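Local coordinates for HpcE (Thermus thermophilus, PDB 1WZO), which probably catalyses the isomerisation of 2-hydroxyhepta-2,4-diene-1,7-dioate in aromatic degradation, as a member of the fumarylacetoacetate hydrolase family, at residues B[3-8]-B[12-17]; B[22-25]-B[29-32]; B[47-52]-B[193-198]; B[106-111]-B[117-122]. One frame throughout, in Å; residues are numbered along the deposited sequence.

Contact 1: residues B[3-8]-B[12-17]; sequences LARFLA and VHQGVY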
loop_
_atom_site.group_PDB
_atom_site.type_symbol
_atom_site.label_atom_id
_atom_site.label_comp_id
_atom_site.label_asym_id
_atom_site.label_seq_id
_atom_site.Cartn_x
_atom_site.Cartn_y
_atom_site.Cartn_z
ATOM N N LEU B 3 5.482 10.206 -18.444
ATOM C CA LEU B 3 4.516 9.291 -17.858
ATOM C C LEU B 3 3.402 10.087 -17.188
ATOM O O LEU B 3 3.638 11.159 -16.628
ATOM C CB LEU B 3 5.214 8.377 -16.843
ATOM C CG LEU B 3 6.427 7.630 -17.409
ATOM C CD1 LEU B 3 7.011 6.700 -16.359
ATOM C CD2 LEU B 3 6.009 6.847 -18.643
ATOM N N ALA B 4 2.183 9.559 -17.255
ATOM C CA ALA B 4 1.032 10.226 -16.660
ATOM C C ALA B 4 0.002 9.215 -16.185
ATOM O O ALA B 4 -0.006 8.064 -16.630
ATOM C CB ALA B 4 0.401 11.167 -17.675
ATOM N N ARG B 5 -0.849 9.645 -15.258
ATOM C CA ARG B 5 -1.916 8.802 -14.735
ATOM C C ARG B 5 -3.201 9.603 -14.871
ATOM O O ARG B 5 -3.222 10.806 -14.615
ATOM C CB ARG B 5 -1.660 8.438 -13.267
ATOM C CG ARG B 5 -0.518 7.451 -13.090
ATOM C CD ARG B 5 -0.223 7.141 -11.624
ATOM N NE ARG B 5 -1.321 6.478 -10.920
ATOM C CZ ARG B 5 -2.158 7.082 -10.076
ATOM N NH1 ARG B 5 -2.040 8.378 -9.823
ATOM N NH2 ARG B 5 -3.099 6.381 -9.458
ATOM N N PHE B 6 -4.268 8.943 -15.298
ATOM C CA PHE B 6 -5.534 9.635 -15.468
ATOM C C PHE B 6 -6.713 8.705 -15.242
ATOM O O PHE B 6 -6.577 7.485 -15.300
ATOM C CB PHE B 6 -5.603 10.265 -16.864
ATOM C CG PHE B 6 -5.445 9.276 -17.986
ATOM C CD1 PHE B 6 -6.558 8.672 -18.566
ATOM C CD2 PHE B 6 -4.176 8.940 -18.458
ATOM C CE1 PHE B 6 -6.412 7.746 -19.604
ATOM C CE2 PHE B 6 -4.017 8.016 -19.494
ATOM C CZ PHE B 6 -5.139 7.418 -20.068
ATOM N N LEU B 7 -7.870 9.295 -14.968
ATOM C CA LEU B 7 -9.079 8.530 -14.714
ATOM C C LEU B 7 -10.035 8.714 -15.892
ATOM O O LEU B 7 -10.282 9.835 -16.332
ATOM C CB LEU B 7 -9.720 9.020 -13.411
ATOM C CG LEU B 7 -10.876 8.235 -12.788
ATOM C CD1 LEU B 7 -10.451 6.808 -12.485
ATOM C CD2 LEU B 7 -11.311 8.944 -11.511
ATOM N N ALA B 8 -10.559 7.608 -16.404
ATOM C CA ALA B 8 -11.483 7.661 -17.531
ATOM C C ALA B 8 -12.469 6.500 -17.470
ATOM O O ALA B 8 -12.073 5.333 -17.369
ATOM C CB ALA B 8 -10.709 7.625 -18.844
ATOM N N VAL B 12 -8.553 3.678 -13.766
ATOM C CA VAL B 12 -7.329 4.436 -13.535
ATOM C C VAL B 12 -6.341 3.902 -14.563
ATOM O O VAL B 12 -6.096 2.697 -14.627
ATOM C CB VAL B 12 -6.759 4.201 -12.120
ATOM C CG1 VAL B 12 -5.384 4.848 -11.999
ATOM C CG2 VAL B 12 -7.699 4.785 -11.070
ATOM N N HIS B 13 -5.791 4.794 -15.378
ATOM C CA HIS B 13 -4.840 4.396 -16.408
ATOM C C HIS B 13 -3.456 4.973 -16.177
ATOM O O HIS B 13 -3.310 6.121 -15.757
ATOM C CB HIS B 13 -5.305 4.865 -17.789
ATOM C CG HIS B 13 -6.462 4.096 -18.345
ATOM N ND1 HIS B 13 -6.381 2.758 -18.665
ATOM C CD2 HIS B 13 -7.718 4.486 -18.667
ATOM C CE1 HIS B 13 -7.538 2.358 -19.164
ATOM N NE2 HIS B 13 -8.366 3.387 -19.176
ATOM N N GLN B 14 -2.440 4.165 -16.454
ATOM C CA GLN B 14 -1.065 4.618 -16.347
ATOM C C GLN B 14 -0.634 4.722 -17.799
ATOM O O GLN B 14 -0.419 3.705 -18.460
ATOM C CB GLN B 14 -0.207 3.603 -15.598
ATOM C CG GLN B 14 -0.642 3.402 -14.160
ATOM C CD GLN B 14 0.526 3.143 -13.233
ATOM O OE1 GLN B 14 1.407 3.992 -13.080
ATOM N NE2 GLN B 14 0.541 1.968 -12.608
ATOM N N GLY B 15 -0.535 5.949 -18.302
ATOM C CA GLY B 15 -0.171 6.129 -19.692
ATOM C C GLY B 15 1.037 6.985 -20.010
ATOM O O GLY B 15 1.839 7.317 -19.137
ATOM N N VAL B 16 1.156 7.337 -21.287
ATOM C CA VAL B 16 2.259 8.147 -21.789
ATOM C C VAL B 16 1.702 9.308 -22.604
ATOM O O VAL B 16 0.730 9.149 -23.342
ATOM C CB VAL B 16 3.180 7.313 -22.699
ATOM C CG1 VAL B 16 4.435 8.100 -23.039
ATOM C CG2 VAL B 16 3.523 6.002 -22.022
ATOM N N TYR B 17 2.329 10.472 -22.476
ATOM C CA TYR B 17 1.888 11.662 -23.191
ATOM C C TYR B 17 2.682 11.849 -24.478
ATOM O O TYR B 17 3.878 12.136 -24.439
ATOM C CB TYR B 17 2.067 12.889 -22.300
ATOM C CG TYR B 17 1.406 14.146 -22.811
ATOM C CD1 TYR B 17 0.017 14.272 -22.820
ATOM C CD2 TYR B 17 2.169 15.229 -23.244
ATOM C CE1 TYR B 17 -0.596 15.452 -23.240
ATOM C CE2 TYR B 17 1.569 16.411 -23.663
ATOM C CZ TYR B 17 0.189 16.517 -23.658
ATOM O OH TYR B 17 -0.405 17.697 -24.045
HETATM O O HOH W 1 -11.081 3.995 -19.497
#

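Contact 2: residues B[22-25]-B[29-32]; sequences LLDE and AHRP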
loop_
_atom_site.group_PDB
_atom_site.type_symbol
_atom_site.label_atom_id
_atom_site.label_comp_id
_atom_site.label_asym_id
_atom_site.label_seq_id
_atom_site.Cartn_x
_atom_site.Cartn_y
_atom_site.Cartn_z
ATOM N N LEU B 22 -2.999 11.182 -24.605
ATOM C CA LEU B 22 -2.656 10.213 -23.572
ATOM C C LEU B 22 -2.932 8.794 -24.050
ATOM O O LEU B 22 -4.044 8.478 -24.467
ATOM C CB LEU B 22 -3.468 10.484 -22.302
ATOM C CG LEU B 22 -3.148 11.755 -21.517
ATOM C CD1 LEU B 22 -4.250 12.014 -20.497
ATOM C CD2 LEU B 22 -1.788 11.608 -20.835
ATOM N N LEU B 23 -1.915 7.942 -23.985
ATOM C CA LEU B 23 -2.058 6.553 -24.402
ATOM C C LEU B 23 -2.053 5.658 -23.172
ATOM O O LEU B 23 -1.160 5.763 -22.334
ATOM C CB LEU B 23 -0.903 6.162 -25.328
ATOM C CG LEU B 23 -0.701 7.051 -26.558
ATOM C CD1 LEU B 23 0.436 6.499 -27.404
ATOM C CD2 LEU B 23 -1.988 7.105 -27.365
ATOM N N ASP B 24 -3.042 4.779 -23.055
ATOM C CA ASP B 24 -3.100 3.886 -21.906
ATOM C C ASP B 24 -2.232 2.647 -22.088
ATOM O O ASP B 24 -1.539 2.499 -23.097
ATOM C CB ASP B 24 -4.548 3.466 -21.606
ATOM C CG ASP B 24 -5.226 2.788 -22.783
ATOM O OD1 ASP B 24 -4.535 2.110 -23.571
ATOM O OD2 ASP B 24 -6.463 2.921 -22.908
ATOM N N GLU B 25 -2.285 1.758 -21.101
ATOM C CA GLU B 25 -1.508 0.525 -21.100
ATOM C C GLU B 25 -1.759 -0.354 -22.322
ATOM O O GLU B 25 -0.917 -1.179 -22.683
ATOM C CB GLU B 25 -1.809 -0.281 -19.835
ATOM C CG GLU B 25 -1.714 0.520 -18.548
ATOM C CD GLU B 25 -3.028 1.175 -18.159
ATOM O OE1 GLU B 25 -3.634 1.869 -19.000
ATOM O OE2 GLU B 25 -3.450 0.998 -16.997
ATOM N N ALA B 29 -5.690 5.678 -27.306
ATOM C CA ALA B 29 -5.523 7.102 -27.048
ATOM C C ALA B 29 -6.722 7.731 -26.351
ATOM O O ALA B 29 -7.859 7.285 -26.508
ATOM C CB ALA B 29 -5.242 7.837 -28.355
ATOM N N HIS B 30 -6.443 8.778 -25.578
ATOM C CA HIS B 30 -7.458 9.517 -24.838
ATOM C C HIS B 30 -7.156 11.003 -24.976
ATOM O O HIS B 30 -5.994 11.414 -24.915
ATOM C CB HIS B 30 -7.406 9.160 -23.353
ATOM C CG HIS B 30 -7.709 7.726 -23.054
ATOM N ND1 HIS B 30 -8.944 7.306 -22.612
ATOM C CD2 HIS B 30 -6.930 6.620 -23.105
ATOM C CE1 HIS B 30 -8.913 6.002 -22.399
ATOM N NE2 HIS B 30 -7.702 5.562 -22.692
ATOM N N ARG B 31 -8.190 11.813 -25.173
ATOM C CA ARG B 31 -7.987 13.251 -25.267
ATOM C C ARG B 31 -7.993 13.763 -23.831
ATOM O O ARG B 31 -8.833 13.356 -23.028
ATOM C CB ARG B 31 -9.120 13.929 -26.040
ATOM C CG ARG B 31 -9.247 13.528 -27.501
ATOM C CD ARG B 31 -10.170 14.496 -28.226
ATOM N NE ARG B 31 -11.416 14.700 -27.491
ATOM C CZ ARG B 31 -12.377 15.540 -27.860
ATOM N NH1 ARG B 31 -12.244 16.265 -28.962
ATOM N NH2 ARG B 31 -13.474 15.657 -27.122
ATOM N N PRO B 32 -7.056 14.655 -23.487
ATOM C CA PRO B 32 -6.977 15.209 -22.130
ATOM C C PRO B 32 -8.322 15.722 -21.611
ATOM O O PRO B 32 -8.741 15.392 -20.499
ATOM C CB PRO B 32 -5.950 16.323 -22.283
ATOM C CG PRO B 32 -5.009 15.741 -23.299
ATOM C CD PRO B 32 -5.955 15.163 -24.325
#

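Contact 3: residues B[47-52]-B[193-198]; sequences LGVALN and AELLEF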
loop_
_atom_site.group_PDB
_atom_site.type_symbol
_atom_site.label_atom_id
_atom_site.label_comp_id
_atom_site.label_asym_id
_atom_site.label_seq_id
_atom_site.Cartn_x
_atom_site.Cartn_y
_atom_site.Cartn_z
ATOM N N LEU B 47 10.282 16.025 0.795
ATOM C CA LEU B 47 11.070 17.014 1.522
ATOM C C LEU B 47 11.347 18.201 0.618
ATOM O O LEU B 47 11.587 18.033 -0.575
ATOM C CB LEU B 47 12.414 16.444 1.976
ATOM C CG LEU B 47 12.415 15.330 3.022
ATOM C CD1 LEU B 47 12.220 13.993 2.330
ATOM C CD2 LEU B 47 13.743 15.333 3.776
ATOM N N GLY B 48 11.319 19.398 1.193
ATOM C CA GLY B 48 11.598 20.596 0.422
ATOM C C GLY B 48 12.785 21.298 1.054
ATOM O O GLY B 48 13.210 20.935 2.158
ATOM N N VAL B 49 13.338 22.290 0.361
ATOM C CA VAL B 49 14.474 23.037 0.890
ATOM C C VAL B 49 14.107 24.504 0.821
ATOM O O VAL B 49 13.673 24.990 -0.219
ATOM C CB VAL B 49 15.749 22.796 0.055
ATOM C CG1 VAL B 49 16.962 23.398 0.754
ATOM C CG2 VAL B 49 15.949 21.314 -0.159
ATOM N N ALA B 50 14.262 25.210 1.933
ATOM C CA ALA B 50 13.935 26.625 1.967
ATOM C C ALA B 50 15.189 27.426 1.640
ATOM O O ALA B 50 16.306 26.938 1.810
ATOM C CB ALA B 50 13.413 27.011 3.349
ATOM N N LEU B 51 14.995 28.650 1.164
ATOM C CA LEU B 51 16.109 29.534 0.832
ATOM C C LEU B 51 17.202 28.840 0.028
ATOM O O LEU B 51 18.365 28.817 0.446
ATOM C CB LEU B 51 16.724 30.105 2.114
ATOM C CG LEU B 51 15.798 30.794 3.125
ATOM C CD1 LEU B 51 16.641 31.356 4.269
ATOM C CD2 LEU B 51 15.001 31.908 2.448
ATOM N N ASN B 52 16.838 28.273 -1.122
ATOM C CA ASN B 52 17.819 27.594 -1.958
ATOM C C ASN B 52 18.136 28.347 -3.251
ATOM O O ASN B 52 18.746 27.791 -4.161
ATOM C CB ASN B 52 17.355 26.174 -2.295
ATOM C CG ASN B 52 18.483 25.312 -2.822
ATOM O OD1 ASN B 52 19.591 25.353 -2.296
ATOM N ND2 ASN B 52 18.206 24.519 -3.854
ATOM N N ALA B 193 22.102 17.086 -6.724
ATOM C CA ALA B 193 23.078 16.098 -6.268
ATOM C C ALA B 193 23.536 16.370 -4.835
ATOM O O ALA B 193 23.620 15.456 -4.028
ATOM C CB ALA B 193 24.285 16.074 -7.205
ATOM N N GLU B 194 23.836 17.625 -4.519
ATOM C CA GLU B 194 24.275 17.960 -3.169
ATOM C C GLU B 194 23.169 17.745 -2.134
ATOM O O GLU B 194 23.436 17.310 -1.009
ATOM C CB GLU B 194 24.766 19.405 -3.114
ATOM C CG GLU B 194 26.054 19.641 -3.900
ATOM C CD GLU B 194 26.448 21.097 -3.913
ATOM O OE1 GLU B 194 25.609 21.925 -4.316
ATOM O OE2 GLU B 194 27.593 21.413 -3.519
ATOM N N LEU B 195 21.933 18.057 -2.515
ATOM C CA LEU B 195 20.788 17.891 -1.626
ATOM C C LEU B 195 20.529 16.411 -1.320
ATOM O O LEU B 195 20.297 16.036 -0.164
ATOM C CB LEU B 195 19.539 18.532 -2.251
ATOM C CG LEU B 195 19.543 20.063 -2.327
ATOM C CD1 LEU B 195 18.367 20.554 -3.152
ATOM C CD2 LEU B 195 19.477 20.641 -0.910
ATOM N N LEU B 196 20.570 15.566 -2.346
ATOM C CA LEU B 196 20.341 14.137 -2.146
ATOM C C LEU B 196 21.467 13.506 -1.327
ATOM O O LEU B 196 21.253 12.525 -0.608
ATOM C CB LEU B 196 20.206 13.418 -3.496
ATOM C CG LEU B 196 18.986 13.792 -4.346
ATOM C CD1 LEU B 196 19.105 13.135 -5.716
ATOM C CD2 LEU B 196 17.697 13.349 -3.649
ATOM N N GLU B 197 22.669 14.067 -1.434
ATOM C CA GLU B 197 23.799 13.561 -0.662
ATOM C C GLU B 197 23.582 13.937 0.803
ATOM O O GLU B 197 23.741 13.111 1.701
ATOM C CB GLU B 197 25.107 14.193 -1.146
ATOM C CG GLU B 197 26.324 13.830 -0.310
ATOM C CD GLU B 197 27.570 14.581 -0.756
ATOM O OE1 GLU B 197 27.576 15.823 -0.658
ATOM O OE2 GLU B 197 28.536 13.936 -1.211
ATOM N N PHE B 198 23.222 15.197 1.026
ATOM C CA PHE B 198 22.993 15.704 2.374
ATOM C C PHE B 198 21.909 14.909 3.092
ATOM O O PHE B 198 22.083 14.507 4.244
ATOM C CB PHE B 198 22.585 17.178 2.326
ATOM C CG PHE B 198 22.311 17.776 3.680
ATOM C CD1 PHE B 198 23.357 18.094 4.541
ATOM C CD2 PHE B 198 21.002 17.982 4.110
ATOM C CE1 PHE B 198 23.105 18.606 5.820
ATOM C CE2 PHE B 198 20.739 18.496 5.385
ATOM C CZ PHE B 198 21.796 18.805 6.239
#

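Contact 4: residues B[106-111]-B[117-122]; sequences RPMKRV and LDYVLG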
loop_
_atom_site.group_PDB
_atom_site.type_symbol
_atom_site.label_atom_id
_atom_site.label_comp_id
_atom_site.label_asym_id
_atom_site.label_seq_id
_atom_site.Cartn_x
_atom_site.Cartn_y
_atom_site.Cartn_z
ATOM N N ARG B 106 15.809 4.772 -6.995
ATOM C CA ARG B 106 16.444 3.653 -6.301
ATOM C C ARG B 106 16.753 4.045 -4.865
ATOM O O ARG B 106 17.016 5.209 -4.589
ATOM C CB ARG B 106 17.748 3.246 -6.993
ATOM C CG ARG B 106 17.555 2.510 -8.312
ATOM C CD ARG B 106 18.868 1.904 -8.788
ATOM N NE ARG B 106 19.837 2.919 -9.186
ATOM C CZ ARG B 106 21.116 2.918 -8.826
ATOM N NH1 ARG B 106 21.591 1.955 -8.043
ATOM N NH2 ARG B 106 21.927 3.872 -9.260
ATOM N N PRO B 107 16.732 3.074 -3.935
ATOM C CA PRO B 107 17.018 3.349 -2.522
ATOM C C PRO B 107 18.339 4.090 -2.345
ATOM O O PRO B 107 19.370 3.675 -2.881
ATOM C CB PRO B 107 17.049 1.955 -1.902
ATOM C CG PRO B 107 16.062 1.204 -2.729
ATOM C CD PRO B 107 16.418 1.648 -4.131
ATOM N N MET B 108 18.302 5.182 -1.586
ATOM C CA MET B 108 19.484 5.994 -1.345
ATOM C C MET B 108 19.849 6.119 0.131
ATOM O O MET B 108 19.028 6.527 0.949
ATOM C CB MET B 108 19.284 7.411 -1.895
ATOM C CG MET B 108 18.915 7.511 -3.366
ATOM S SD MET B 108 18.786 9.255 -3.863
ATOM C CE MET B 108 20.519 9.637 -4.178
ATOM N N LYS B 109 21.086 5.763 0.456
ATOM C CA LYS B 109 21.609 5.886 1.810
ATOM C C LYS B 109 23.109 6.077 1.668
ATOM O O LYS B 109 23.796 5.225 1.096
ATOM C CB LYS B 109 21.317 4.639 2.655
ATOM C CG LYS B 109 21.741 4.796 4.120
ATOM C CD LYS B 109 21.017 5.975 4.778
ATOM C CE LYS B 109 21.514 6.246 6.199
ATOM N NZ LYS B 109 21.145 5.165 7.157
ATOM N N ARG B 110 23.598 7.210 2.166
ATOM C CA ARG B 110 25.012 7.563 2.107
ATOM C C ARG B 110 25.536 7.595 0.672
ATOM O O ARG B 110 26.616 7.081 0.379
ATOM C CB ARG B 110 25.844 6.593 2.948
ATOM C CG ARG B 110 25.522 6.646 4.431
ATOM C CD ARG B 110 26.446 5.744 5.236
ATOM N NE ARG B 110 26.081 5.719 6.651
ATOM C CZ ARG B 110 26.060 6.791 7.438
ATOM N NH1 ARG B 110 26.386 7.984 6.955
ATOM N NH2 ARG B 110 25.707 6.670 8.712
ATOM N N VAL B 111 24.762 8.204 -0.220
ATOM C CA VAL B 111 25.149 8.322 -1.621
ATOM C C VAL B 111 25.972 9.589 -1.785
ATOM O O VAL B 111 25.608 10.643 -1.262
ATOM C CB VAL B 111 23.903 8.411 -2.535
ATOM C CG1 VAL B 111 24.323 8.641 -3.990
ATOM C CG2 VAL B 111 23.088 7.138 -2.408
ATOM N N LEU B 117 22.699 11.687 -9.027
ATOM C CA LEU B 117 21.765 11.717 -10.141
ATOM C C LEU B 117 21.504 10.343 -10.747
ATOM O O LEU B 117 20.517 10.162 -11.454
ATOM C CB LEU B 117 22.232 12.713 -11.216
ATOM C CG LEU B 117 22.267 14.181 -10.765
ATOM C CD1 LEU B 117 22.552 15.090 -11.959
ATOM C CD2 LEU B 117 20.935 14.561 -10.133
ATOM N N ASP B 118 22.369 9.373 -10.458
ATOM C CA ASP B 118 22.181 8.015 -10.963
ATOM C C ASP B 118 21.032 7.309 -10.245
ATOM O O ASP B 118 20.570 6.256 -10.692
ATOM C CB ASP B 118 23.448 7.174 -10.784
ATOM C CG ASP B 118 24.587 7.642 -11.657
ATOM O OD1 ASP B 118 24.332 7.973 -12.835
ATOM O OD2 ASP B 118 25.738 7.664 -11.168
ATOM N N TYR B 119 20.580 7.878 -9.129
ATOM C CA TYR B 119 19.483 7.280 -8.371
ATOM C C TYR B 119 18.148 7.947 -8.654
ATOM O O TYR B 119 17.128 7.561 -8.090
ATOM C CB TYR B 119 19.768 7.350 -6.865
ATOM C CG TYR B 119 20.917 6.480 -6.423
ATOM C CD1 TYR B 119 22.237 6.837 -6.698
ATOM C CD2 TYR B 119 20.682 5.287 -5.745
ATOM C CE1 TYR B 119 23.294 6.025 -6.307
ATOM C CE2 TYR B 119 21.728 4.470 -5.349
ATOM C CZ TYR B 119 23.032 4.842 -5.634
ATOM O OH TYR B 119 24.068 4.022 -5.250
ATOM N N VAL B 120 18.163 8.945 -9.529
ATOM C CA VAL B 120 16.962 9.683 -9.887
ATOM C C VAL B 120 16.149 8.991 -10.980
ATOM O O VAL B 120 16.684 8.593 -12.014
ATOM C CB VAL B 120 17.327 11.109 -10.357
ATOM C CG1 VAL B 120 16.093 11.834 -10.867
ATOM C CG2 VAL B 120 17.969 11.878 -9.213
ATOM N N LEU B 121 14.851 8.848 -10.738
ATOM C CA LEU B 121 13.956 8.226 -11.706
ATOM C C LEU B 121 13.553 9.255 -12.759
ATOM O O LEU B 121 13.626 8.994 -13.958
ATOM C CB LEU B 121 12.705 7.689 -11.005
ATOM C CG LEU B 121 11.597 7.106 -11.890
ATOM C CD1 LEU B 121 12.108 5.861 -12.605
ATOM C CD2 LEU B 121 10.387 6.760 -11.038
ATOM N N GLY B 122 13.133 10.429 -12.302
ATOM C CA GLY B 122 12.721 11.471 -13.223
ATOM C C GLY B 122 12.383 12.771 -12.522
ATOM O O GLY B 122 12.664 12.935 -11.330
#

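Contact 1: residues B[3-8]-B[12-17]
Leu3 meets Val16 as an antiparallel non-hydrogen-bonded pair, the tip of Leu3, CD2, standing 4.3 Å from Val16 CG2. Next along the strand, Ala4 forms a hydrogen-bonded pair with Gly15: Ala4 N donates to Gly15 O from above the carbonyl plane, and Gly15 N returns a bond of 2.7 Å to Ala4 O. Arg5 lies beside Gln14, the two side chains running the same way, and its methylene CD comes 3.8 Å from Gln14 OE1. Because its chain bends at CG-CD (chi3 64°), the guanidinium swings over toward Val12, where NH2 is 3.7 Å from CG1; NH1 is bound elsewhere, by the carbonyl of Leu39. The ladder is a two-stranded antiparallel beta hairpin, strand 2-8 turning back into strand 11-18, and strands 36-37 and 152-159 also pair with strand 2-8. Phe6 lies on the same face as His13 and exchanges two backbone bonds with it. The Phe6 CG sits between its own N and carbonyl carbon (chi1 58°), which lays the ring beneath His13 CB, a CH-pi contact 3.7 Å from the ring centroid. Gly15 suits this ring, since a beta carbon there would crowd Phe6 CE2. The imidazole itself is tilted obliquely to the phenyl ring; its ND1 is held by Glu25. Leu7 then brings CD1 to within 3.7 Å of Val12 CG2, an apolar pairing extended by Leu7 of a second subunit. At the end of the strand, Ala8 O accepts a bond from a water that also lies in the ring plane of His13, 2.8 Å from NE2.

Contact 2: residues B[22-25]-B[29-32]
Asp24 and His30 cross at about a right angle, carboxylate and imidazole planes turned 69° apart. The imidazole presents its edge: NE2 donates to Asp24 OD2 over 2.9 Å, and the acceptor lies almost in the ring plane, although the ring's nitrogen approaches from above the carboxylate. Asp24 reaches this position because its CG stands between the backbone N and the carbonyl carbon (chi1 58°), folding the carboxylate back toward the opposite strand, while its other oxygen, OD1, accepts from Ala26 N in the turn. A carboxylate thus suits the strand's end, serving histidine and turn together, and the bond is likely to limit rotation of the imidazole. The ring also meets those of Phe6 and His13. On the sheet face of Leu23, CD2 of that leucine presses against Ala29 CB at 3.5 Å, a tight fit for which the small alanine is suited. Leu22 projects from the same side of the sheet as His30, its CB 4.3 Å from His30 CB, and also packs on Trp37 and Val35. The backbones exchange two bonds: Leu22 N to His30 O at 3.0 Å, and His30 N to Leu22 O at 2.7 Å. Such paired bonds around a short connection are the mark of a beta hairpin, here strands 21-23 and 29-30, tied at its turn by a histidine-carboxylate hydrogen bond.

Contact 3: residues B[47-52]-B[193-198]
Val49 and Leu195 make a small, buried apolar contact between strand 46-50 and helix 192-200, two elements far apart in the sequence but brought together within the fumarylacetoacetate hydrolase region. No hydrogen bond crosses it; the meeting rests on methyl groups. Both side chains point toward the opposite segment and cross at a slant. Val49 offers both branches to one methyl of the leucine: CG2 is 3.7 Å from Leu195 CD2 and CG1 4.1 Å from that same atom. With CG1 anti to the backbone N (chi1 -171°), Val49 turns the pair of methyls to the helix, and its beta-branched shape is well suited to a strand. The other leucine methyl, CD1, lies 3.9 Å from Val49 CG2 and approaches Asn52, whose ND2 is 4.0 Å away. Asn52 comes to Leu195 from the opposite direction. Its amide is spoken for, however: ND2 donates to the carbonyl of Thr213 and OD1 accepts from the backbone of Tyr190, so a polar side chain can be buried beside a hydrocarbon. The leucine's forked end reaches both the valine and the amide; an alanine in its place would probably open a gap beside the Val49 methyls and remove the apolar cover from Asn52 ND2. Around this point Leu211 of the parallel neighbouring strand 210-212 packs on both Val49 and Leu195, and Leu70 of the antiparallel neighbour 69-73 touches Val49. The helix rests on these strands through Leu195 together with Leu196, which also meets Leu211, and Phe198, which meets Leu70; Leu196 reaches Ala116 of helix 113-116 as well.

Contact 4: residues B[106-111]-B[117-122]
The Tyr119 ring is sandwiched, with the Arg106 guanidinium on one face and Val111 CG2 on the other. The guanidinium lies nearly flat on it, planes 17° apart, in a stacked cation-pi contact with CZ 4.0 Å from the ring centroid; NH2 sits over the ring's centre. Val111 CG2 makes a CH-pi contact over the opposite face, 4.1 Å from the centroid of the Tyr119 ring. At the guanidinium's own edge, NH2 donates to Asp118 O in a nearly straight bond of 3.1 Å, which approaches that carbonyl from well above its plane. The arginine chain bends at chi3 (-68°), folding the head back over the ring, and this edge bond should help fix its rotation. Arg106 N gives a longer bond to Tyr119 O. Met108 meets the base of the tyrosine obliquely, CG 3.6 Å from Tyr119 CB and SD 5.3 Å from the ring centroid, a Met-aromatic contact for which its flexible thioether is suited. A serine at the tyrosine's place would probably leave the Arg106 guanidinium without its stacking surface and open a gap between it and Val111. The loop leaving strand 94-104 is thereby clasped to the 3-10 turn leading into strand 120-131, a stacked cation-pi pair closing the connection through helix 113-116.

Overall arrangement
Contacts 1 and 2 form one meander: strands 11-18 and 21-23 are sheet neighbours, and the centres of the two contacts lie about 7 Å apart. Contact 1 is partly buried and rests on a long backbone ladder, whereas contact 2, at the surface, has a shorter ladder reinforced by a histidine-carboxylate hydrogen bond; Glu25 bonding His13 joins them. Contact 3 is the buried one, purely side-chain and without hydrogen bonds, on the opposite side of the chain's centre. Partly buried contact 4 is nested within the chain loop that contact 3 closes, and the two touch where Leu196 of helix 192-200 packs on Met108 and Val120. Contact 4 combines a cation-pi stack with hydrogen bonds to backbone carbonyls, in a partly exposed loop.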